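Local coordinates for coat protein (Papaya mosaic virus, PDB 4DOX), which forms the capsid of a flexible filamentous plant virus, probably packing as many helically arranged copies around the viral RNA, at residues L61-V64 and N65-D69; A139-D142 and F143-G146. All coordinates share one frame; numbering follows the deposited sequence.

Interaction 1: L61-V64 and N65-D69; sequences LELV and NFCYD
Leu63 and Cys67 meet on the buried flank of helix 56-70, one turn apart. Leu63 CD1 lies 4.3 Å from Cys67 SG, and Leu63 O accepts a hydrogen bond from Cys67 N at 3.0 Å. With SG anti to the carbonyl carbon (chi1 -70°), the sulfur leans back toward the preceding turn, beside Leu103, which packs on both residues from helix 103-108. Val64 and Tyr68 continue this close-packed side through their side chains, Val64 against Phe143 and the Tyr68 ring against Ile114 and Arg118 of helix 111-118. Between these two residues, Val64 O takes a hydrogen bond from Tyr68 N at 2.8 Å.

The other side of the helix, with the partly exposed Glu62, Asn65 and Phe66, is looser and wetter. Phe66 N bonds to Glu62 O at 3.2 Å. A water donates to Glu62 O as well, 2.8 Å away, so two partners share this oxygen; the same water accepts a weak bond from Asn65 ND2. Asn65 N binds Leu61 O.

Regular i to i+4 bonding thus runs through both sides, but the chemistry differs: apolar groups and sulfur fill the buried flank, whereas the wetter side mixes packing on Leu89 and Ile114 with polar ends that find partners beyond the turn, Glu62 OE2 at Ser83 and Asn65 OD1 at Arg118.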
ATOM      1  N   LEU A  61       7.035   4.654   3.753  1.00 28.21           N
ATOM      2  CA  LEU A  61       6.182   4.303   4.925  1.00 28.31           C
ATOM      3  C   LEU A  61       5.624   5.503   5.680  1.00 28.28           C
ATOM      4  O   LEU A  61       4.642   5.383   6.412  1.00 28.24           O
ATOM      5  CB  LEU A  61       6.922   3.434   5.928  1.00 28.89           C
ATOM      6  CG  LEU A  61       6.707   1.926   5.969  1.00 28.56           C
ATOM      7  CD1 LEU A  61       5.458   1.504   5.305  1.00 26.67           C
ATOM      8  CD2 LEU A  61       7.877   1.308   5.308  1.00 29.04           C
ATOM      9  N   GLU A  62       6.279   6.647   5.521  1.00 28.34           N
ATOM     10  CA  GLU A  62       5.804   7.864   6.145  1.00 28.84           C
ATOM     11  C   GLU A  62       4.494   8.307   5.528  1.00 27.47           C
ATOM     12  O   GLU A  62       3.605   8.776   6.234  1.00 27.34           O
ATOM     13  CB  GLU A  62       6.836   8.962   6.023  1.00 30.01           C
ATOM     14  CG  GLU A  62       8.076   8.697   6.844  1.00 34.35           C
ATOM     15  CD  GLU A  62       9.136   9.735   6.596  1.00 38.17           C
ATOM     16  OE1 GLU A  62       8.796  10.930   6.473  1.00 37.42           O
ATOM     17  OE2 GLU A  62      10.318   9.345   6.527  1.00 42.97           O
ATOM     18  N   LEU A  63       4.372   8.129   4.211  1.00 26.23           N
ATOM     19  CA  LEU A  63       3.139   8.455   3.514  1.00 24.94           C
ATOM     20  C   LEU A  63       2.090   7.414   3.875  1.00 24.76           C
ATOM     21  O   LEU A  63       0.917   7.763   4.144  1.00 25.73           O
ATOM     22  CB  LEU A  63       3.354   8.524   2.003  1.00 24.22           C
ATOM     23  CG  LEU A  63       2.137   8.639   1.080  1.00 22.17           C
ATOM     24  CD1 LEU A  63       1.389   9.919   1.287  1.00 18.68           C
ATOM     25  CD2 LEU A  63       2.629   8.594  -0.308  1.00 22.30           C
ATOM     26  N   VAL A  64       2.521   6.152   3.925  1.00 23.62           N
ATOM     27  CA  VAL A  64       1.626   5.062   4.343  1.00 22.94           C
ATOM     28  C   VAL A  64       1.021   5.295   5.722  1.00 23.31           C
ATOM     29  O   VAL A  64      -0.188   5.107   5.920  1.00 23.85           O
ATOM     30  CB  VAL A  64       2.325   3.692   4.293  1.00 22.83           C
ATOM     31  CG1 VAL A  64       1.332   2.605   4.598  1.00 21.57           C
ATOM     32  CG2 VAL A  64       2.988   3.505   2.911  1.00 20.06           C
ATOM     33  N   ASN A  65       1.854   5.698   6.674  1.00 23.04           N
ATOM     34  CA  ASN A  65       1.371   6.041   7.983  1.00 23.64           C
ATOM     35  C   ASN A  65       0.309   7.115   7.896  1.00 24.33           C
ATOM     36  O   ASN A  65      -0.711   7.044   8.555  1.00 24.93           O
ATOM     37  CB  ASN A  65       2.516   6.577   8.835  1.00 24.39           C
ATOM     38  CG  ASN A  65       2.164   6.643  10.343  1.00 24.04           C
ATOM     39  OD1 ASN A  65       1.772   5.636  10.972  1.00 25.10           O
ATOM     40  ND2 ASN A  65       2.332   7.821  10.922  1.00 20.82           N
ATOM     41  N   PHE A  66       0.549   8.134   7.077  1.00 25.23           N
ATOM     42  CA  PHE A  66      -0.355   9.273   7.035  1.00 25.54           C
ATOM     43  C   PHE A  66      -1.711   8.756   6.580  1.00 26.18           C
ATOM     44  O   PHE A  66      -2.739   9.153   7.132  1.00 26.86           O
ATOM     45  CB  PHE A  66       0.138  10.367   6.077  1.00 25.13           C
ATOM     46  CG  PHE A  66      -0.887  11.440   5.853  1.00 24.56           C
ATOM     47  CD1 PHE A  66      -0.920  12.570   6.664  1.00 23.50           C
ATOM     48  CD2 PHE A  66      -1.878  11.285   4.877  1.00 22.17           C
ATOM     49  CE1 PHE A  66      -1.915  13.544   6.477  1.00 23.70           C
ATOM     50  CE2 PHE A  66      -2.853  12.246   4.681  1.00 21.61           C
ATOM     51  CZ  PHE A  66      -2.893  13.363   5.489  1.00 22.30           C
ATOM     52  N   CYS A  67      -1.695   7.851   5.589  1.00 25.92           N
ATOM     53  CA  CYS A  67      -2.929   7.272   5.012  1.00 26.71           C
ATOM     54  C   CYS A  67      -3.637   6.313   5.947  1.00 27.62           C
ATOM     55  O   CYS A  67      -4.886   6.226   5.925  1.00 28.65           O
ATOM     56  CB  CYS A  67      -2.650   6.617   3.673  1.00 25.48           C
ATOM     57  SG  CYS A  67      -2.274   7.906   2.449  1.00 29.06           S
ATOM     58  N   TYR A  68      -2.848   5.637   6.794  1.00 27.30           N
ATOM     59  CA  TYR A  68      -3.380   4.821   7.885  1.00 27.95           C
ATOM     60  C   TYR A  68      -4.358   5.609   8.768  1.00 29.18           C
ATOM     61  O   TYR A  68      -5.386   5.040   9.190  1.00 30.05           O
ATOM     62  CB  TYR A  68      -2.244   4.228   8.715  1.00 27.95           C
ATOM     63  CG  TYR A  68      -2.663   3.274   9.813  1.00 28.16           C
ATOM     64  CD1 TYR A  68      -2.713   1.895   9.574  1.00 28.94           C
ATOM     65  CD2 TYR A  68      -2.964   3.745  11.094  1.00 27.39           C
ATOM     66  CE1 TYR A  68      -3.064   0.990  10.587  1.00 31.71           C
ATOM     67  CE2 TYR A  68      -3.319   2.878  12.118  1.00 30.50           C
ATOM     68  CZ  TYR A  68      -3.376   1.483  11.887  1.00 34.43           C
ATOM     69  OH  TYR A  68      -3.754   0.586  12.921  1.00 32.97           O
ATOM     70  N   ASP A  69      -4.069   6.903   9.023  1.00 28.99           N
ATOM     71  CA  ASP A  69      -4.983   7.770   9.833  1.00 29.83           C
ATOM     72  C   ASP A  69      -6.038   8.463   8.955  1.00 30.18           C
ATOM     73  O   ASP A  69      -7.231   8.483   9.273  1.00 30.18           O
ATOM     74  CB  ASP A  69      -4.214   8.772  10.731  1.00 28.37           C
ATOM     75  CG  ASP A  69      -3.293   8.063  11.764  1.00 31.42           C
ATOM     76  OD1 ASP A  69      -3.817   7.227  12.549  1.00 32.49           O
ATOM     77  OD2 ASP A  69      -2.032   8.310  11.782  1.00 29.87           O
TER
HETATM   78  O   HOH W   1       3.823   9.898   8.795  1.00 15.94           O

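Interaction 2: A139-D142 and F143-G146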
ATOM      1  N   ALA A 139      -8.780  -2.352  12.398  1.00 37.02           N
ATOM      2  CA  ALA A 139      -9.238  -2.644  11.058  1.00 35.89           C
ATOM      3  C   ALA A 139      -9.673  -1.369  10.319  1.00 35.00           C
ATOM      4  O   ALA A 139     -10.004  -1.410   9.143  1.00 32.99           O
ATOM      5  CB  ALA A 139     -10.374  -3.597  11.147  1.00 37.63           C
ATOM      6  N   ALA A 140      -9.679  -0.231  11.020  1.00 35.84           N
ATOM      7  CA  ALA A 140     -10.363   0.978  10.471  1.00 36.09           C
ATOM      8  C   ALA A 140      -9.450   1.828   9.562  1.00 34.28           C
ATOM      9  O   ALA A 140      -9.341   3.059   9.734  1.00 34.14           O
ATOM     10  CB  ALA A 140     -11.032   1.821  11.580  1.00 35.60           C
ATOM     11  N   PHE A 141      -8.766   1.156   8.643  1.00 32.18           N
ATOM     12  CA  PHE A 141      -8.089   1.865   7.584  1.00 30.79           C
ATOM     13  C   PHE A 141      -8.490   1.295   6.258  1.00 31.44           C
ATOM     14  O   PHE A 141      -8.860   0.100   6.159  1.00 32.18           O
ATOM     15  CB  PHE A 141      -6.566   1.954   7.759  1.00 29.61           C
ATOM     16  CG  PHE A 141      -5.842   0.635   7.860  1.00 28.03           C
ATOM     17  CD1 PHE A 141      -4.931   0.258   6.870  1.00 25.66           C
ATOM     18  CD2 PHE A 141      -5.981  -0.193   8.995  1.00 27.10           C
ATOM     19  CE1 PHE A 141      -4.229  -0.980   6.979  1.00 24.50           C
ATOM     20  CE2 PHE A 141      -5.284  -1.395   9.103  1.00 23.89           C
ATOM     21  CZ  PHE A 141      -4.407  -1.788   8.107  1.00 23.48           C
ATOM     22  N   ASP A 142      -8.453   2.150   5.235  1.00 30.65           N
ATOM     23  CA  ASP A 142      -9.026   1.776   3.964  1.00 31.01           C
ATOM     24  C   ASP A 142      -8.175   0.901   3.063  1.00 30.94           C
ATOM     25  O   ASP A 142      -8.561   0.676   1.921  1.00 32.51           O
ATOM     26  CB  ASP A 142      -9.560   2.993   3.207  1.00 31.51           C
ATOM     27  CG  ASP A 142      -8.463   3.938   2.729  1.00 30.91           C
ATOM     28  OD1 ASP A 142      -7.268   3.564   2.711  1.00 29.61           O
ATOM     29  OD2 ASP A 142      -8.811   5.073   2.343  1.00 30.50           O
ATOM     30  N   PHE A 143      -7.038   0.404   3.538  1.00 29.92           N
ATOM     31  CA  PHE A 143      -6.289  -0.591   2.773  1.00 29.52           C
ATOM     32  C   PHE A 143      -5.914  -1.751   3.665  1.00 30.16           C
ATOM     33  O   PHE A 143      -4.845  -2.375   3.509  1.00 30.07           O
ATOM     34  CB  PHE A 143      -5.047   0.014   2.116  1.00 28.14           C
ATOM     35  CG  PHE A 143      -4.160   0.758   3.062  1.00 27.81           C
ATOM     36  CD1 PHE A 143      -4.514   2.044   3.510  1.00 26.47           C
ATOM     37  CD2 PHE A 143      -2.949   0.192   3.495  1.00 26.80           C
ATOM     38  CE1 PHE A 143      -3.664   2.776   4.380  1.00 26.79           C
ATOM     39  CE2 PHE A 143      -2.090   0.900   4.379  1.00 26.79           C
ATOM     40  CZ  PHE A 143      -2.448   2.198   4.828  1.00 26.06           C
ATOM     41  N   PHE A 144      -6.791  -2.019   4.620  1.00 31.18           N
ATOM     42  CA  PHE A 144      -6.636  -3.131   5.498  1.00 32.54           C
ATOM     43  C   PHE A 144      -6.567  -4.410   4.676  1.00 34.02           C
ATOM     44  O   PHE A 144      -5.886  -5.369   5.094  1.00 35.44           O
ATOM     45  CB  PHE A 144      -7.809  -3.144   6.459  1.00 33.62           C
ATOM     46  CG  PHE A 144      -8.056  -4.470   7.144  1.00 36.14           C
ATOM     47  CD1 PHE A 144      -7.353  -4.818   8.318  1.00 37.44           C
ATOM     48  CD2 PHE A 144      -9.016  -5.358   6.650  1.00 36.65           C
ATOM     49  CE1 PHE A 144      -7.594  -6.025   8.973  1.00 37.91           C
ATOM     50  CE2 PHE A 144      -9.263  -6.577   7.293  1.00 38.59           C
ATOM     51  CZ  PHE A 144      -8.556  -6.914   8.453  1.00 40.32           C
ATOM     52  N   ASP A 145      -7.241  -4.437   3.513  1.00 34.37           N
ATOM     53  CA  ASP A 145      -7.314  -5.662   2.682  1.00 35.17           C
ATOM     54  C   ASP A 145      -5.978  -6.060   2.135  1.00 33.83           C
ATOM     55  O   ASP A 145      -5.867  -7.093   1.472  1.00 34.21           O
ATOM     56  CB  ASP A 145      -8.297  -5.546   1.485  1.00 36.92           C
ATOM     57  CG  ASP A 145      -8.194  -4.208   0.719  1.00 39.29           C
ATOM     58  OD1 ASP A 145      -9.194  -3.918   0.009  1.00 42.59           O
ATOM     59  OD2 ASP A 145      -7.170  -3.448   0.833  1.00 39.05           O
ATOM     60  N   GLY A 146      -4.978  -5.223   2.391  1.00 32.27           N
ATOM     61  CA  GLY A 146      -3.620  -5.477   1.944  1.00 31.48           C
ATOM     62  C   GLY A 146      -2.850  -6.293   2.960  1.00 31.73           C
ATOM     63  O   GLY A 146      -1.822  -6.902   2.606  1.00 31.69           O
TER
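Phe141 and Phe143 form a T-shaped pair, the edge of the first ring directed at the face of the second. Their centroids are 4.9 Å apart and the planes stand at 80°. Phe141 CD1 does the touching, sitting over the centre of the Phe143 ring, 3.6 Å above its plane. Both aromatic side chains place CG between the backbone N and the carbonyl carbon, a crowded position that brings two rings only two residues apart into contact.

A CH-pi contact engages the face of Phe141. Phe144 CB lies 4.0 Å from the centroid of the Phe141 ring and only 11° off its normal, with Phe144 CA over the same ring nearer the rim. Apolar packing then carries the cluster outward: Ala139 CB covers one face of the Phe144 ring, 4.3 Å from Phe144 CE1, and the ring continues toward Arg168 and Asn171 of helix 165-172.

Polar contacts are fewer. The Phe144 amide N gives a weak hydrogen bond to Phe141 O at 3.3 Å, closing a tight turn between the two residues. Asp142 OD1 lies at the edge of the Phe143 ring, near its plane. The Asp142 carboxylate is held by Ser72, through OD1, and by a salt bridge from Arg104 to OD2; Asp145 pairs with Arg108.

With a single weak backbone bond between 139-142 and 143-146, this irregular part of the all-helical coat protein probably owes much of its shape to aromatic contacts together with its charged ties: the aspartates pair with Arg104 and Arg108 of helix 103-108, tying the loop to that helix.

Interactions 1 and 2 are separate along the chain but touch in the fold, their centres about 12 Å apart. The Tyr68 and Phe141 rings meet with planes at about 35°, Tyr68 CE1 lying 3.5 Å from Phe141 CD2. Beside them, Phe143 CZ packs 3.8 Å from Val64 CG1, and Phe143 CE1 comes equally close to Tyr68 N. The aromatic cluster of 139-146 therefore covers the side of helix 56-70 carrying Val64 and Tyr68. Ile114 of helix 111-118 touches both Tyr68 and Phe143, and Cys107 of helix 103-108 touches Cys67 and Phe143, so the two contacts share one apolar core.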